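Local coordinates for protein putative aldehyde dehydrogenase (Burkholderia cenocepacia, PDB 4YWE) that probably oxidises aldehydes to carboxylic acids with NAD or NADP as acceptor, as a member of the aldehyde dehydrogenase family, and binds calcium and magnesium ions, at residues A[94-99]-A[187-192]. Numbering follows the deposited sequence.
Sequences AIEARD and CLSVLR. With CA (calcium ion), chain K.
Asp99 reaches from helix 89-100 to the first turn of helix 188-200 and also holds the calcium ion. Its CB points toward the other segment. CG lies anti to the backbone N (chi1 -163°), beside the carbonyl carbon, and Asp99 CG is 3.6 Å from the calcium. Val31 and Ala186 touch this side chain. From CG the two carboxylate oxygens part. Asp99 OD1 binds calcium at 2.5 Å, and the backbone O of the same residue is a second ligand. Asp185 O, Val32 O and two waters are the other ligands. OD2 turns to the helix start instead. Asp99 OD2 accepts a nearly straight bond of 3.1 Å from Leu188 N, which arrives close to the C-O axis. Cys187 N, at the N-cap position, gives a more bent bond of 2.9 Å to Asp99 OD2 from the syn side, 30° out of the carboxylate plane. A water donates a third bond to this oxygen. The calcium and the N-terminal end of the helix would both be expected to favour the charged carboxylate.

Residues 94-99 and 188-192 run nearly antiparallel, their axes at 158°. Helix 188-200 follows strand 177-182 and leads to the parallel strand 207-209, so it is the connecting helix of a beta-alpha-beta unit in the presumed Rossmann-type cofactor domain. Helix 89-100 packs against its beginning.

The same water donates to Glu96 OE1, bridging both carboxylates, and accepts a rather short bond from Ser189 N. Ser189 OG donates to Glu96 OE1 at 2.8 Å and comes from above the carboxylate plane. Glu96 OE2 takes a hydrogen bond from Met161 N, so this carboxylate also ties in helix 160-174. On the apolar side, Ile95 CG2 meets Leu188 CB at 3.7 Å, the two side chains crossing at about a right angle. Phe40, Ile43 and Val31 pack against Leu188.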
loop_
_atom_site.group_PDB
_atom_site.type_symbol
_atom_site.label_atom_id
_atom_site.label_comp_id
_atom_site.label_asym_id
_atom_site.label_seq_id
_atom_site.Cartn_x
_atom_site.Cartn_y
_atom_site.Cartn_z
ATOM N N ALA A 94 -6.083 -39.213 -5.414
ATOM C CA ALA A 94 -6.722 -40.410 -5.949
ATOM C C ALA A 94 -8.138 -40.103 -6.426
ATOM O O ALA A 94 -8.567 -40.582 -7.475
ATOM C CB ALA A 94 -6.739 -41.515 -4.903
ATOM N N ILE A 95 -8.857 -39.300 -5.651
ATOM C CA ILE A 95 -10.225 -38.924 -5.987
ATOM C C ILE A 95 -10.245 -37.997 -7.197
ATOM O O ILE A 95 -11.027 -38.195 -8.130
ATOM C CB ILE A 95 -10.927 -38.266 -4.787
ATOM C CG1 ILE A 95 -11.099 -39.277 -3.651
ATOM C CG2 ILE A 95 -12.279 -37.705 -5.199
ATOM C CD1 ILE A 95 -11.712 -38.688 -2.399
ATOM N N GLU A 96 -9.379 -36.990 -7.177
ATOM C CA GLU A 96 -9.313 -36.004 -8.250
ATOM C C GLU A 96 -8.944 -36.647 -9.583
ATOM O O GLU A 96 -9.582 -36.387 -10.602
ATOM C CB GLU A 96 -8.307 -34.905 -7.903
ATOM C CG GLU A 96 -8.279 -33.743 -8.884
ATOM C CD GLU A 96 -9.354 -32.710 -8.601
ATOM O OE1 GLU A 96 -10.541 -33.088 -8.505
ATOM O OE2 GLU A 96 -9.010 -31.516 -8.472
ATOM N N ALA A 97 -7.916 -37.490 -9.564
ATOM C CA ALA A 97 -7.434 -38.155 -10.773
ATOM C C ALA A 97 -8.485 -39.089 -11.364
ATOM O O ALA A 97 -8.612 -39.202 -12.581
ATOM C CB ALA A 97 -6.160 -38.925 -10.477
ATOM N N ARG A 98 -9.232 -39.757 -10.493
ATOM C CA ARG A 98 -10.259 -40.702 -10.920
ATOM C C ARG A 98 -11.449 -39.977 -11.542
ATOM O O ARG A 98 -12.126 -40.509 -12.424
ATOM C CB ARG A 98 -10.718 -41.551 -9.732
ATOM C CG ARG A 98 -11.676 -42.675 -10.081
ATOM C CD ARG A 98 -12.033 -43.478 -8.838
ATOM N NE ARG A 98 -12.874 -44.631 -9.145
ATOM C CZ ARG A 98 -13.427 -45.415 -8.225
ATOM N NH1 ARG A 98 -13.234 -45.167 -6.937
ATOM N NH2 ARG A 98 -14.179 -46.443 -8.595
ATOM N N ASP A 99 -11.686 -38.755 -11.080
ATOM C CA ASP A 99 -12.870 -37.996 -11.459
ATOM C C ASP A 99 -12.610 -37.089 -12.662
ATOM O O ASP A 99 -13.480 -36.912 -13.514
ATOM C CB ASP A 99 -13.357 -37.171 -10.263
ATOM C CG ASP A 99 -14.781 -36.680 -10.427
ATOM O OD1 ASP A 99 -15.466 -37.132 -11.367
ATOM O OD2 ASP A 99 -15.220 -35.852 -9.600
ATOM N N CYS A 187 -16.395 -33.187 -9.342
ATOM C CA CYS A 187 -16.562 -32.395 -8.127
ATOM C C CYS A 187 -16.420 -33.211 -6.844
ATOM O O CYS A 187 -16.669 -32.699 -5.752
ATOM C CB CYS A 187 -17.926 -31.700 -8.134
ATOM S SG CYS A 187 -19.351 -32.813 -8.146
ATOM N N LEU A 188 -16.016 -34.471 -6.969
ATOM C CA LEU A 188 -15.924 -35.348 -5.805
ATOM C C LEU A 188 -14.819 -34.919 -4.842
ATOM O O LEU A 188 -14.934 -35.117 -3.632
ATOM C CB LEU A 188 -15.700 -36.798 -6.239
ATOM C CG LEU A 188 -16.932 -37.536 -6.767
ATOM C CD1 LEU A 188 -16.628 -39.014 -6.964
ATOM C CD2 LEU A 188 -18.112 -37.346 -5.826
ATOM N N SER A 189 -13.755 -34.331 -5.376
ATOM C CA SER A 189 -12.648 -33.876 -4.543
ATOM C C SER A 189 -13.090 -32.733 -3.637
ATOM O O SER A 189 -12.739 -32.694 -2.459
ATOM C CB SER A 189 -11.464 -33.439 -5.407
ATOM O OG SER A 189 -11.792 -32.301 -6.185
ATOM N N VAL A 190 -13.872 -31.813 -4.195
ATOM C CA VAL A 190 -14.354 -30.642 -3.470
ATOM C C VAL A 190 -15.198 -31.041 -2.261
ATOM O O VAL A 190 -15.093 -30.434 -1.193
ATOM C CB VAL A 190 -15.151 -29.712 -4.409
ATOM C CG1 VAL A 190 -15.949 -28.687 -3.612
ATOM C CG2 VAL A 190 -14.216 -29.024 -5.391
ATOM N N LEU A 191 -16.027 -32.067 -2.433
ATOM C CA LEU A 191 -16.869 -32.570 -1.351
ATOM C C LEU A 191 -16.034 -33.055 -0.167
ATOM O O LEU A 191 -16.404 -32.852 0.990
ATOM C CB LEU A 191 -17.765 -33.703 -1.856
ATOM C CG LEU A 191 -18.729 -33.349 -2.990
ATOM C CD1 LEU A 191 -19.417 -34.597 -3.519
ATOM C CD2 LEU A 191 -19.752 -32.330 -2.520
ATOM N N ARG A 192 -14.910 -33.699 -0.463
ATOM C CA ARG A 192 -14.023 -34.213 0.576
ATOM C C ARG A 192 -13.295 -33.072 1.283
ATOM O O ARG A 192 -13.006 -33.153 2.476
ATOM C CB ARG A 192 -13.015 -35.199 -0.020
ATOM C CG ARG A 192 -12.117 -35.867 1.008
ATOM C CD ARG A 192 -12.934 -36.634 2.035
ATOM N NE ARG A 192 -12.088 -37.279 3.036
ATOM C CZ ARG A 192 -11.809 -36.757 4.225
ATOM N NH1 ARG A 192 -12.310 -35.577 4.568
ATOM N NH2 ARG A 192 -11.030 -37.413 5.075
HETATM CA CA CA K . -15.872 -37.533 -13.761
HETATM O O HOH W 1 -13.241 -34.752 -7.939
HETATM O O HOH W 2 -15.575 -37.335 -16.163
HETATM O O HOH W 3 -18.380 -37.363 -14.156
#